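Local coordinates for protein Non-reducing end beta-L-arabinofuranosidase (Bacteroides thetaiotaomicron, PDB 5MQO) that probably hydrolyses glycosidic bonds in complex plant pectin, as a gut bacterial aceric acidase of glycoside hydrolase family GH127, at residues M103-E108 against L194-M199; C132-Q137 against F214-K219; L125-I130 against T208-L213; N23-M28 against G201-R206. All coordinates share one frame; numbering follows the deposited sequence.

Contact 1. Residues M103-E108 against L194-M199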
loop_
_atom_site.group_PDB
_atom_site.type_symbol
_atom_site.label_atom_id
_atom_site.label_comp_id
_atom_site.label_asym_id
_atom_site.label_seq_id
_atom_site.Cartn_x
_atom_site.Cartn_y
_atom_site.Cartn_z
ATOM N N MET A 103 1.193 -18.946 -6.015
ATOM C CA MET A 103 0.021 -19.268 -6.819
ATOM C C MET A 103 -1.304 -18.952 -6.165
ATOM O O MET A 103 -2.255 -18.620 -6.855
ATOM C CB MET A 103 0.009 -20.750 -7.147
ATOM C CG MET A 103 1.114 -21.170 -8.095
ATOM S SD MET A 103 0.700 -22.670 -9.009
ATOM C CE MET A 103 0.245 -23.782 -7.658
ATOM N N TYR A 104 -1.368 -19.114 -4.848
ATOM C CA TYR A 104 -2.562 -18.759 -4.076
ATOM C C TYR A 104 -2.775 -17.262 -4.058
ATOM O O TYR A 104 -3.901 -16.828 -3.974
ATOM C CB TYR A 104 -2.467 -19.244 -2.619
ATOM C CG TYR A 104 -2.335 -20.741 -2.440
ATOM C CD1 TYR A 104 -3.206 -21.630 -3.070
ATOM C CD2 TYR A 104 -1.352 -21.273 -1.614
ATOM C CE1 TYR A 104 -3.089 -23.006 -2.885
ATOM C CE2 TYR A 104 -1.223 -22.646 -1.426
ATOM C CZ TYR A 104 -2.096 -23.510 -2.058
ATOM O OH TYR A 104 -1.953 -24.867 -1.864
ATOM N N LYS A 105 -1.692 -16.485 -4.076
ATOM C CA LYS A 105 -1.782 -15.017 -4.186
ATOM C C LYS A 105 -2.230 -14.625 -5.573
ATOM O O LYS A 105 -3.105 -13.807 -5.700
ATOM C CB LYS A 105 -0.465 -14.309 -3.793
ATOM C CG LYS A 105 -0.256 -14.247 -2.276
ATOM C CD LYS A 105 1.044 -13.589 -1.856
ATOM C CE LYS A 105 2.236 -14.534 -1.983
ATOM N NZ LYS A 105 3.508 -13.954 -1.456
ATOM N N TRP A 106 -1.622 -15.224 -6.598
ATOM C CA TRP A 106 -2.006 -15.026 -8.000
ATOM C C TRP A 106 -3.508 -15.245 -8.168
ATOM O O TRP A 106 -4.233 -14.377 -8.665
ATOM C CB TRP A 106 -1.216 -15.988 -8.912
ATOM C CG TRP A 106 -1.620 -15.969 -10.397
ATOM C CD1 TRP A 106 -1.194 -15.092 -11.351
ATOM C CD2 TRP A 106 -2.511 -16.871 -11.070
ATOM N NE1 TRP A 106 -1.760 -15.379 -12.559
ATOM C CE2 TRP A 106 -2.576 -16.464 -12.425
ATOM C CE3 TRP A 106 -3.273 -17.975 -10.659
ATOM C CZ2 TRP A 106 -3.365 -17.127 -13.384
ATOM C CZ3 TRP A 106 -4.065 -18.643 -11.618
ATOM C CH2 TRP A 106 -4.104 -18.205 -12.965
ATOM N N MET A 107 -3.942 -16.419 -7.723
ATOM C CA MET A 107 -5.322 -16.886 -7.819
ATOM C C MET A 107 -6.281 -15.948 -7.067
ATOM O O MET A 107 -7.362 -15.638 -7.549
ATOM C CB MET A 107 -5.366 -18.335 -7.303
ATOM C CG MET A 107 -6.671 -18.849 -6.742
ATOM S SD MET A 107 -7.784 -19.373 -8.028
ATOM C CE MET A 107 -9.284 -19.185 -7.067
ATOM N N GLU A 108 -5.863 -15.481 -5.903
ATOM C CA GLU A 108 -6.628 -14.496 -5.144
ATOM C C GLU A 108 -6.821 -13.237 -5.984
ATOM O O GLU A 108 -7.914 -12.647 -6.026
ATOM C CB GLU A 108 -5.903 -14.172 -3.837
ATOM C CG GLU A 108 -6.624 -13.236 -2.887
ATOM C CD GLU A 108 -5.815 -12.908 -1.625
ATOM O OE1 GLU A 108 -4.969 -13.755 -1.169
ATOM O OE2 GLU A 108 -6.034 -11.779 -1.095
ATOM N N LEU A 194 -0.048 -22.605 3.735
ATOM C CA LEU A 194 -1.421 -22.650 4.230
ATOM C C LEU A 194 -2.026 -21.297 4.513
ATOM O O LEU A 194 -3.197 -21.090 4.235
ATOM C CB LEU A 194 -1.533 -23.522 5.485
ATOM C CG LEU A 194 -1.390 -25.030 5.250
ATOM C CD1 LEU A 194 -1.983 -25.762 6.441
ATOM C CD2 LEU A 194 -2.049 -25.526 3.963
ATOM N N GLY A 195 -1.250 -20.375 5.051
ATOM C CA GLY A 195 -1.771 -19.053 5.340
ATOM C C GLY A 195 -2.299 -18.312 4.119
ATOM O O GLY A 195 -3.254 -17.529 4.213
ATOM N N HIS A 196 -1.667 -18.552 2.977
ATOM C CA HIS A 196 -2.057 -17.919 1.749
ATOM C C HIS A 196 -3.262 -18.591 1.155
ATOM O O HIS A 196 -4.083 -17.928 0.521
ATOM C CB HIS A 196 -0.903 -17.921 0.769
ATOM C CG HIS A 196 0.231 -17.074 1.226
ATOM N ND1 HIS A 196 0.107 -15.711 1.390
ATOM C CD2 HIS A 196 1.489 -17.392 1.603
ATOM C CE1 HIS A 196 1.251 -15.221 1.831
ATOM N NE2 HIS A 196 2.105 -16.220 1.968
ATOM N N LEU A 197 -3.391 -19.897 1.357
ATOM C CA LEU A 197 -4.615 -20.590 0.983
ATOM C C LEU A 197 -5.841 -20.000 1.691
ATOM O O LEU A 197 -6.891 -19.899 1.071
ATOM C CB LEU A 197 -4.523 -22.093 1.266
ATOM C CG LEU A 197 -5.726 -22.945 0.850
ATOM C CD1 LEU A 197 -5.820 -23.080 -0.657
ATOM C CD2 LEU A 197 -5.621 -24.307 1.492
ATOM N N MET A 198 -5.711 -19.610 2.956
ATOM C CA MET A 198 -6.839 -19.020 3.662
ATOM C C MET A 198 -7.389 -17.804 2.904
ATOM O O MET A 198 -8.568 -17.732 2.586
ATOM C CB MET A 198 -6.478 -18.605 5.088
ATOM C CG MET A 198 -6.095 -19.731 6.039
ATOM S SD MET A 198 -5.893 -19.133 7.749
ATOM C CE MET A 198 -4.406 -18.156 7.600
ATOM N N MET A 199 -6.536 -16.849 2.593
ATOM C CA MET A 199 -7.020 -15.636 1.970
ATOM C C MET A 199 -7.526 -15.886 0.558
ATOM O O MET A 199 -8.496 -15.247 0.137
ATOM C CB MET A 199 -5.970 -14.510 2.006
ATOM C CG MET A 199 -6.141 -13.544 3.174
ATOM S SD MET A 199 -7.779 -12.771 3.216
ATOM C CE MET A 199 -7.290 -11.112 3.700
#
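Leu197 lies against one face of the Tyr104 ring: its CB is 4.2 Å from the ring centroid and only 6° off the ring normal, a CH-pi contact directly over the centre. Leu197 CD1 meets Tyr104 CE1 at 3.5 Å. At the root of the tyrosine, Tyr104 CB abuts His196 CB at 4.0 Å. A second CH-pi contact runs the other way, from the aliphatic part of Lys105 to the imidazole of His196. There Lys105 CE is 4.2 Å from the ring centroid, over the face but displaced from the centre toward the rim. The lysine chain bends at chi3 (-79°), the turn that places CE over this face. Glu108 reaches across with an extended chain, and its OE1 touches Met199 CB at 3.4 Å, a contact of a polar atom with a methylene.

No hydrogen bond joins the two segments, and the polar ends of Lys105 and Glu108 are held from beyond them. Lys105 NZ bonds to the carbonyl of Cys457, while Glu108 forms a salt bridge with Arg464 through OE1 and a weak hydrogen bond with Gln468 through OE2. Helices 120-136 and 212-230 pack against the pair, Phe129 on Tyr104 and Leu213 on Leu197.

The axes of the short segments approach to 8.6 Å at an angle of 10°, both running the same way. Such nearly parallel neighbouring helices are consistent with the (alpha/alpha)6 barrel of the GH127 catalytic domain, a family of the six-hairpin clan.

Contact 2. Residues C132-Q137 against F214-K219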
loop_
_atom_site.group_PDB
_atom_site.type_symbol
_atom_site.label_atom_id
_atom_site.label_comp_id
_atom_site.label_asym_id
_atom_site.label_seq_id
_atom_site.Cartn_x
_atom_site.Cartn_y
_atom_site.Cartn_z
ATOM N N CYS A 132 -7.380 -28.983 -8.563
ATOM C CA CYS A 132 -6.037 -29.497 -8.243
ATOM C C CYS A 132 -5.704 -29.334 -6.776
ATOM O O CYS A 132 -5.087 -30.217 -6.173
ATOM C CB CYS A 132 -4.955 -28.771 -9.039
ATOM S SG CYS A 132 -5.091 -28.919 -10.825
ATOM N N VAL A 133 -6.081 -28.186 -6.216
ATOM C CA VAL A 133 -5.873 -27.916 -4.794
ATOM C C VAL A 133 -6.657 -28.924 -3.943
ATOM O O VAL A 133 -6.079 -29.548 -3.047
ATOM C CB VAL A 133 -6.267 -26.466 -4.426
ATOM C CG1 VAL A 133 -6.317 -26.266 -2.917
ATOM C CG2 VAL A 133 -5.294 -25.475 -5.042
ATOM N N VAL A 134 -7.950 -29.088 -4.248
ATOM C CA VAL A 134 -8.853 -29.982 -3.479
ATOM C C VAL A 134 -8.399 -31.443 -3.566
ATOM O O VAL A 134 -8.411 -32.155 -2.562
ATOM C CB VAL A 134 -10.344 -29.837 -3.925
ATOM C CG1 VAL A 134 -11.245 -30.932 -3.333
ATOM C CG2 VAL A 134 -10.884 -28.469 -3.535
ATOM N N LYS A 135 -7.995 -31.876 -4.761
ATOM C CA LYS A 135 -7.496 -33.237 -4.976
ATOM C C LYS A 135 -6.263 -33.522 -4.076
ATOM O O LYS A 135 -6.094 -34.642 -3.573
ATOM C CB LYS A 135 -7.176 -33.449 -6.470
ATOM C CG LYS A 135 -7.105 -34.908 -6.925
ATOM C CD LYS A 135 -6.793 -35.042 -8.419
ATOM C CE LYS A 135 -5.316 -34.764 -8.703
ATOM N NZ LYS A 135 -4.902 -35.053 -10.101
ATOM N N ALA A 136 -5.445 -32.491 -3.841
ATOM C CA ALA A 136 -4.213 -32.601 -3.058
ATOM C C ALA A 136 -4.327 -32.498 -1.525
ATOM O O ALA A 136 -3.363 -32.787 -0.823
ATOM C CB ALA A 136 -3.231 -31.555 -3.544
ATOM N N GLN A 137 -5.463 -32.068 -0.995
ATOM C CA GLN A 137 -5.575 -31.820 0.451
ATOM C C GLN A 137 -5.894 -33.102 1.223
ATOM O O GLN A 137 -6.696 -33.901 0.755
ATOM C CB GLN A 137 -6.673 -30.782 0.694
ATOM C CG GLN A 137 -6.699 -30.199 2.096
ATOM C CD GLN A 137 -7.730 -29.100 2.251
ATOM O OE1 GLN A 137 -8.742 -29.096 1.575
ATOM N NE2 GLN A 137 -7.473 -28.163 3.149
ATOM N N PHE A 214 -13.209 -22.299 -0.563
ATOM C CA PHE A 214 -13.432 -21.926 0.839
ATOM C C PHE A 214 -13.326 -23.098 1.817
ATOM O O PHE A 214 -12.657 -22.999 2.852
ATOM C CB PHE A 214 -14.801 -21.282 0.985
ATOM C CG PHE A 214 -15.038 -20.659 2.325
ATOM C CD1 PHE A 214 -14.215 -19.646 2.781
ATOM C CD2 PHE A 214 -16.091 -21.079 3.129
ATOM C CE1 PHE A 214 -14.432 -19.052 4.000
ATOM C CE2 PHE A 214 -16.313 -20.489 4.361
ATOM C CZ PHE A 214 -15.484 -19.464 4.795
ATOM N N ASP A 215 -13.981 -24.208 1.477
ATOM C CA ASP A 215 -13.933 -25.421 2.307
ATOM C C ASP A 215 -12.506 -25.952 2.407
ATOM O O ASP A 215 -12.095 -26.377 3.467
ATOM C CB ASP A 215 -14.935 -26.492 1.816
ATOM C CG ASP A 215 -16.421 -26.078 2.049
ATOM O OD1 ASP A 215 -16.760 -25.524 3.120
ATOM O OD2 ASP A 215 -17.263 -26.322 1.168
ATOM N N ALA A 216 -11.735 -25.863 1.330
ATOM C CA ALA A 216 -10.283 -26.149 1.395
ATOM C C ALA A 216 -9.556 -25.245 2.383
ATOM O O ALA A 216 -8.703 -25.698 3.124
ATOM C CB ALA A 216 -9.618 -26.056 0.023
ATOM N N ALA A 217 -9.920 -23.980 2.405
ATOM C CA ALA A 217 -9.353 -23.033 3.357
ATOM C C ALA A 217 -9.761 -23.273 4.854
ATOM O O ALA A 217 -8.867 -23.274 5.737
ATOM C CB ALA A 217 -9.698 -21.616 2.909
ATOM N N VAL A 218 -11.067 -23.470 5.130
ATOM C CA VAL A 218 -11.548 -23.773 6.503
ATOM C C VAL A 218 -10.791 -24.989 7.112
ATOM O O VAL A 218 -10.452 -25.003 8.305
ATOM C CB VAL A 218 -13.097 -24.070 6.560
ATOM C CG1 VAL A 218 -13.568 -24.527 7.956
ATOM C CG2 VAL A 218 -13.914 -22.870 6.123
ATOM N N LYS A 219 -10.547 -26.007 6.290
ATOM C CA LYS A 219 -9.759 -27.162 6.709
ATOM C C LYS A 219 -8.299 -26.823 6.999
ATOM O O LYS A 219 -7.746 -27.290 7.994
ATOM C CB LYS A 219 -9.830 -28.266 5.659
ATOM C CG LYS A 219 -11.193 -28.928 5.550
ATOM C CD LYS A 219 -11.099 -30.067 4.561
ATOM C CE LYS A 219 -12.412 -30.798 4.432
ATOM N NZ LYS A 219 -12.150 -32.143 3.854
#
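The C-terminal end of helix 120-136 is tied to the side of helix 212-230 by the amide of Gln137, the residue following the helix, which bonds to the main chain at Ala216. Gln137 NE2 donates to Ala216 O over 2.8 Å with an N-H...O angle of 154°. The donor arrives in the plane of the carbonyl, at a C=O...N angle of 131°, so it uses a lone pair of the oxygen. CG of Gln137 is anti to its backbone N (chi1 -167°) and the chain is extended beyond it, which carries the amide across the gap between the helices. The same group also packs: OE1 lies 3.3 Å from Ala216 CA and NE2 lies 3.4 Å from Lys219 CB, one turn further along.

Within the helical catalytic domain this joins two helices separated in sequence by a further helix, 192-208, and the small alanine lets their backbones come close, with the CA atoms of Val134 and Ala216 at 6.4 Å.

The apolar side is thinner. Ala216 CB faces Val133 CG1 at 4.4 Å and Val134 CG2 at 4.5 Å, both loose contacts; Val133 is buried, whereas Val134 sits at the exposed margin. Gln137 NE2 makes another hydrogen bond, to Gly141 O, in the loop that follows its helix, and Ile143 of that loop touches both Val133 and Gln137.

Contact 3. Residues L125-I130 against T208-L213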
loop_
_atom_site.group_PDB
_atom_site.type_symbol
_atom_site.label_atom_id
_atom_site.label_comp_id
_atom_site.label_asym_id
_atom_site.label_seq_id
_atom_site.Cartn_x
_atom_site.Cartn_y
_atom_site.Cartn_z
ATOM N N LEU A 125 -10.955 -21.144 -15.385
ATOM C CA LEU A 125 -9.551 -21.148 -14.962
ATOM C C LEU A 125 -9.376 -21.246 -13.435
ATOM O O LEU A 125 -8.409 -21.840 -12.955
ATOM C CB LEU A 125 -8.865 -19.894 -15.489
ATOM C CG LEU A 125 -7.455 -19.545 -15.014
ATOM C CD1 LEU A 125 -6.446 -20.653 -15.285
ATOM C CD2 LEU A 125 -7.036 -18.249 -15.700
ATOM N N MET A 126 -10.305 -20.664 -12.678
ATOM C CA MET A 126 -10.315 -20.823 -11.214
ATOM C C MET A 126 -10.751 -22.227 -10.770
ATOM O O MET A 126 -10.063 -22.881 -9.975
ATOM C CB MET A 126 -11.175 -19.730 -10.553
ATOM C CG MET A 126 -10.486 -18.364 -10.591
ATOM S SD MET A 126 -11.195 -17.077 -9.558
ATOM C CE MET A 126 -12.710 -16.703 -10.442
ATOM N N ASP A 127 -11.886 -22.683 -11.299
ATOM C CA ASP A 127 -12.397 -24.037 -11.032
ATOM C C ASP A 127 -11.387 -25.135 -11.315
ATOM O O ASP A 127 -11.390 -26.152 -10.620
ATOM C CB ASP A 127 -13.665 -24.320 -11.842
ATOM C CG ASP A 127 -14.916 -23.698 -11.235
ATOM O OD1 ASP A 127 -14.896 -23.201 -10.078
ATOM O OD2 ASP A 127 -15.944 -23.735 -11.928
ATOM N N ASN A 128 -10.537 -24.938 -12.321
ATOM C CA ASN A 128 -9.419 -25.865 -12.559
ATOM C C ASN A 128 -8.294 -25.758 -11.526
ATOM O O ASN A 128 -7.752 -26.769 -11.094
ATOM C CB ASN A 128 -8.859 -25.726 -13.981
ATOM C CG ASN A 128 -9.698 -26.478 -14.995
ATOM O OD1 ASN A 128 -10.051 -27.645 -14.769
ATOM N ND2 ASN A 128 -10.038 -25.820 -16.107
ATOM N N PHE A 129 -7.932 -24.544 -11.136
ATOM C CA PHE A 129 -6.916 -24.365 -10.100
ATOM C C PHE A 129 -7.374 -25.017 -8.797
ATOM O O PHE A 129 -6.628 -25.771 -8.172
ATOM C CB PHE A 129 -6.626 -22.882 -9.873
ATOM C CG PHE A 129 -5.536 -22.640 -8.878
ATOM C CD1 PHE A 129 -4.204 -22.722 -9.263
ATOM C CD2 PHE A 129 -5.833 -22.359 -7.551
ATOM C CE1 PHE A 129 -3.187 -22.514 -8.342
ATOM C CE2 PHE A 129 -4.820 -22.155 -6.631
ATOM C CZ PHE A 129 -3.496 -22.236 -7.024
ATOM N N ILE A 130 -8.621 -24.729 -8.438
ATOM C CA ILE A 130 -9.263 -25.252 -7.233
ATOM C C ILE A 130 -9.361 -26.799 -7.227
ATOM O O ILE A 130 -9.055 -27.435 -6.213
ATOM C CB ILE A 130 -10.660 -24.613 -7.067
ATOM C CG1 ILE A 130 -10.517 -23.114 -6.793
ATOM C CG2 ILE A 130 -11.453 -25.272 -5.953
ATOM C CD1 ILE A 130 -11.751 -22.305 -7.142
ATOM N N THR A 208 -17.255 -15.261 -6.115
ATOM C CA THR A 208 -17.993 -16.225 -6.935
ATOM C C THR A 208 -19.262 -16.777 -6.272
ATOM O O THR A 208 -20.150 -17.298 -6.949
ATOM C CB THR A 208 -17.115 -17.453 -7.296
ATOM O OG1 THR A 208 -16.880 -18.291 -6.141
ATOM C CG2 THR A 208 -15.773 -17.014 -7.902
ATOM N N GLY A 209 -19.333 -16.715 -4.948
ATOM C CA GLY A 209 -20.400 -17.379 -4.209
ATOM C C GLY A 209 -20.071 -18.812 -3.848
ATOM O O GLY A 209 -20.656 -19.352 -2.921
ATOM N N LYS A 210 -19.109 -19.417 -4.542
ATOM C CA LYS A 210 -18.858 -20.844 -4.432
ATOM C C LYS A 210 -18.060 -21.207 -3.178
ATOM O O LYS A 210 -17.125 -20.487 -2.762
ATOM C CB LYS A 210 -18.096 -21.355 -5.660
ATOM C CG LYS A 210 -18.768 -21.089 -6.995
ATOM C CD LYS A 210 -18.100 -21.900 -8.099
ATOM C CE LYS A 210 -18.526 -21.437 -9.485
ATOM N NZ LYS A 210 -17.541 -21.823 -10.536
ATOM N N THR A 211 -18.412 -22.372 -2.636
ATOM C CA THR A 211 -17.795 -22.932 -1.441
ATOM C C THR A 211 -16.630 -23.923 -1.743
ATOM O O THR A 211 -16.041 -24.518 -0.837
ATOM C CB THR A 211 -18.890 -23.604 -0.596
ATOM O OG1 THR A 211 -18.412 -23.757 0.743
ATOM C CG2 THR A 211 -19.324 -24.997 -1.173
ATOM N N THR A 212 -16.295 -24.076 -3.019
ATOM C CA THR A 212 -15.319 -25.064 -3.464
ATOM C C THR A 212 -13.901 -24.835 -2.865
ATOM O O THR A 212 -13.339 -25.746 -2.253
ATOM C CB THR A 212 -15.372 -25.227 -5.029
ATOM O OG1 THR A 212 -14.647 -26.390 -5.437
ATOM C CG2 THR A 212 -14.866 -24.004 -5.814
ATOM N N LEU A 213 -13.353 -23.621 -2.982
ATOM C CA LEU A 213 -12.029 -23.337 -2.414
ATOM C C LEU A 213 -12.135 -22.988 -0.939
ATOM O O LEU A 213 -11.239 -23.321 -0.157
ATOM C CB LEU A 213 -11.307 -22.195 -3.150
ATOM C CG LEU A 213 -9.847 -21.970 -2.690
ATOM C CD1 LEU A 213 -9.000 -23.222 -2.840
ATOM C CD2 LEU A 213 -9.186 -20.807 -3.407
#
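Charge pairing joins Asp127 and Lys210, whose side chains cross at about a right angle. Lys210 NZ lies 2.9 Å from Asp127 OD2 in a salt bridge and 3.0 Å from OD1, the latter a weak hydrogen bond, so the ammonium sits near both carboxylate oxygens. The lysine chain is extended beyond CG, spanning the distance from the loop to the helix. Asp123, one turn earlier on helix 120-136, forms a second salt bridge with NZ.

Hydrogen bonding shapes the loop that presents this lysine. Thr208 OG1 accepts from Lys210 N at 3.0 Å with an N-H...O angle of 158°, an ST turn; the hydroxyl lies between its own backbone N and carbonyl carbon (chi1 71°), the position that brings it round to that N-H. OG1 is also bonded to His204 O. Gly209, the first residue beyond the helix, has positive phi (88°), where a side chain would jam against the carbonyl O before it.

Apolar packing centres on the buried Ile130. Ile130 CG2 touches Thr212 OG1 at 3.4 Å, and Ile130 CG1 meets Leu213 CB at 3.8 Å. Met126 CE and Thr208 CG2 touch tip to tip at 4.0 Å. His204 of helix 192-208 packs on both Met126 and Ile130.

With two carboxylates close to one ammonium, Lys210 would be expected to stay protonated, and its charge ties the interhelix loop to the flank of helix 120-136.

Contact 4. Residues N23-M28 against G201-R206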
loop_
_atom_site.group_PDB
_atom_site.type_symbol
_atom_site.label_atom_id
_atom_site.label_comp_id
_atom_site.label_asym_id
_atom_site.label_seq_id
_atom_site.Cartn_x
_atom_site.Cartn_y
_atom_site.Cartn_z
ATOM N N ASN A 23 -19.501 -8.521 2.667
ATOM C CA ASN A 23 -18.799 -9.119 1.519
ATOM C C ASN A 23 -17.448 -8.507 1.012
ATOM O O ASN A 23 -16.958 -8.868 -0.087
ATOM C CB ASN A 23 -19.815 -9.108 0.365
ATOM C CG ASN A 23 -19.474 -10.095 -0.715
ATOM O OD1 ASN A 23 -19.036 -11.212 -0.423
ATOM N ND2 ASN A 23 -19.644 -9.683 -1.972
ATOM N N GLY A 24 -16.851 -7.601 1.777
ATOM C CA GLY A 24 -15.615 -6.921 1.343
ATOM C C GLY A 24 -14.349 -7.784 1.311
ATOM O O GLY A 24 -14.316 -8.854 1.912
ATOM N N LEU A 25 -13.326 -7.322 0.581
ATOM C CA LEU A 25 -11.950 -7.867 0.647
ATOM C C LEU A 25 -11.510 -8.088 2.079
ATOM O O LEU A 25 -10.902 -9.126 2.389
ATOM C CB LEU A 25 -10.952 -6.911 -0.019
ATOM C CG LEU A 25 -9.460 -7.260 -0.126
ATOM C CD1 LEU A 25 -9.263 -8.584 -0.855
ATOM C CD2 LEU A 25 -8.741 -6.142 -0.867
ATOM N N THR A 26 -11.795 -7.107 2.938
ATOM C CA THR A 26 -11.830 -7.340 4.385
ATOM C C THR A 26 -13.110 -6.836 5.049
ATOM O O THR A 26 -13.486 -5.668 4.950
ATOM C CB THR A 26 -10.582 -6.799 5.130
ATOM O OG1 THR A 26 -10.251 -5.494 4.659
ATOM C CG2 THR A 26 -9.406 -7.728 4.869
ATOM N N ASP A 27 -13.709 -7.734 5.812
ATOM C CA ASP A 27 -15.025 -7.558 6.303
ATOM C C ASP A 27 -15.086 -7.315 7.808
ATOM O O ASP A 27 -15.319 -8.247 8.578
ATOM C CB ASP A 27 -15.780 -8.813 5.937
ATOM C CG ASP A 27 -17.222 -8.715 6.237
ATOM O OD1 ASP A 27 -17.714 -7.579 6.395
ATOM O OD2 ASP A 27 -17.853 -9.792 6.300
ATOM N N MET A 28 -14.943 -6.053 8.219
ATOM C CA MET A 28 -15.164 -5.636 9.615
ATOM C C MET A 28 -16.656 -5.310 9.914
ATOM O O MET A 28 -16.990 -4.660 10.898
ATOM C CB MET A 28 -14.255 -4.443 9.952
ATOM C CG MET A 28 -12.789 -4.801 9.831
ATOM S SD MET A 28 -11.500 -3.640 10.321
ATOM C CE MET A 28 -12.193 -2.990 11.803
ATOM N N GLY A 201 -9.063 -18.515 -0.504
ATOM C CA GLY A 201 -10.355 -19.139 -0.388
ATOM C C GLY A 201 -11.436 -18.176 0.028
ATOM O O GLY A 201 -12.559 -18.261 -0.491
ATOM N N ILE A 202 -11.110 -17.273 0.967
ATOM C CA ILE A 202 -12.071 -16.262 1.435
ATOM C C ILE A 202 -12.457 -15.356 0.250
ATOM O O ILE A 202 -13.634 -15.152 -0.048
ATOM C CB ILE A 202 -11.477 -15.388 2.555
ATOM C CG1 ILE A 202 -11.246 -16.190 3.818
ATOM C CG2 ILE A 202 -12.370 -14.183 2.895
ATOM C CD1 ILE A 202 -10.150 -15.559 4.658
ATOM N N VAL A 203 -11.432 -14.828 -0.411
ATOM C CA VAL A 203 -11.600 -13.941 -1.549
ATOM C C VAL A 203 -12.364 -14.637 -2.682
ATOM O O VAL A 203 -13.226 -14.025 -3.317
ATOM C CB VAL A 203 -10.233 -13.429 -2.040
ATOM C CG1 VAL A 203 -10.359 -12.668 -3.353
ATOM C CG2 VAL A 203 -9.590 -12.543 -0.974
ATOM N N HIS A 204 -12.053 -15.905 -2.926
ATOM C CA HIS A 204 -12.769 -16.630 -3.947
ATOM C C HIS A 204 -14.256 -16.767 -3.599
ATOM O O HIS A 204 -15.111 -16.546 -4.449
ATOM C CB HIS A 204 -12.167 -18.007 -4.180
ATOM C CG HIS A 204 -12.921 -18.806 -5.187
ATOM N ND1 HIS A 204 -13.863 -19.749 -4.833
ATOM C CD2 HIS A 204 -12.918 -18.754 -6.537
ATOM C CE1 HIS A 204 -14.391 -20.264 -5.929
ATOM N NE2 HIS A 204 -13.833 -19.680 -6.976
ATOM N N HIS A 205 -14.536 -17.130 -2.350
ATOM C CA HIS A 205 -15.911 -17.250 -1.826
ATOM C C HIS A 205 -16.709 -15.974 -2.009
ATOM O O HIS A 205 -17.833 -15.989 -2.476
ATOM C CB HIS A 205 -15.873 -17.590 -0.343
ATOM C CG HIS A 205 -17.221 -17.762 0.284
ATOM N ND1 HIS A 205 -18.207 -18.554 -0.268
ATOM C CD2 HIS A 205 -17.731 -17.282 1.444
ATOM C CE1 HIS A 205 -19.273 -18.538 0.514
ATOM N NE2 HIS A 205 -19.011 -17.778 1.560
ATOM N N ARG A 206 -16.091 -14.866 -1.643
ATOM C CA ARG A 206 -16.716 -13.563 -1.693
ATOM C C ARG A 206 -17.016 -13.085 -3.116
ATOM O O ARG A 206 -17.972 -12.349 -3.316
ATOM C CB ARG A 206 -15.841 -12.571 -0.919
ATOM C CG ARG A 206 -15.854 -12.880 0.585
ATOM C CD ARG A 206 -15.105 -11.858 1.429
ATOM N NE ARG A 206 -15.183 -12.184 2.858
ATOM C CZ ARG A 206 -14.352 -11.744 3.807
ATOM N NH1 ARG A 206 -13.331 -10.942 3.524
ATOM N NH2 ARG A 206 -14.533 -12.126 5.060
#
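Arg206 is packed on both faces of its guanidinium where it meets Gly24 and Asp27. Ile202 CG2 of its own helix covers the centre of one face, and Asp27 CB lies 3.5 Å above the opposite face, displaced toward the rim; the latter puts Asp27 CB 3.6 Å from Arg206 NH2. Arg206 NH1 donates to Gly24 O at 2.8 Å, but the N-H...O angle of 115° makes this bond weak. The chain is extended from CG to NE, which carries the guanidinium out to the loop. NH1 also forms a salt bridge with Glu250 of helix 243-255. Asp27 OD2 is 4.2 Å from Arg206 NH2 and lies well out of the guanidinium plane, so only charge acts between them; the other oxygen, OD1, is bonded to Ser29.

Packing is looser at Leu25, whose CD1 meets Val203 CG2 at 4.0 Å with the two side chains side by side and pointing the same way. Asn23 forms the partly exposed end; its side chain lies close to Arg206, sliding past it in the opposite direction, the amide and guanidinium planes 74° apart.

Thus one buried cation, shared between Glu250 and, weakly, Gly24 O, links the N-terminal loop to helix 192-208. Glu250 OE1 receives both Arg206 NH1 and Asp27 N, which couples the loop backbone to the helix side chain and would be expected to offset the buried charge.

In the fold
Helix 192-208 is common to contacts 1 and 4, whose centres are about 12 Å apart; Glu108 CG meets Val203 CG2 at 3.6 Å between them. Contacts 2 and 3, with centres about 10 Å apart, are successive levels of the pairing between helices 120-136 and 212-230. His204 bridges contact 4 to contact 3, its NE2 lying 3.4 Å from Ile130 CD1, while Leu197 CD1 reaches Val133 CG1 of contact 2 at 3.9 Å. Contact 1 is nested inside the chain loop closed by contact 4. Contacts 1 and 3 also touch directly, Met107 SD lying 3.6 Å from Phe129 CD2, and Leu213 CD2 of contact 3 meets Gly201 CA of contact 4 at 3.6 Å.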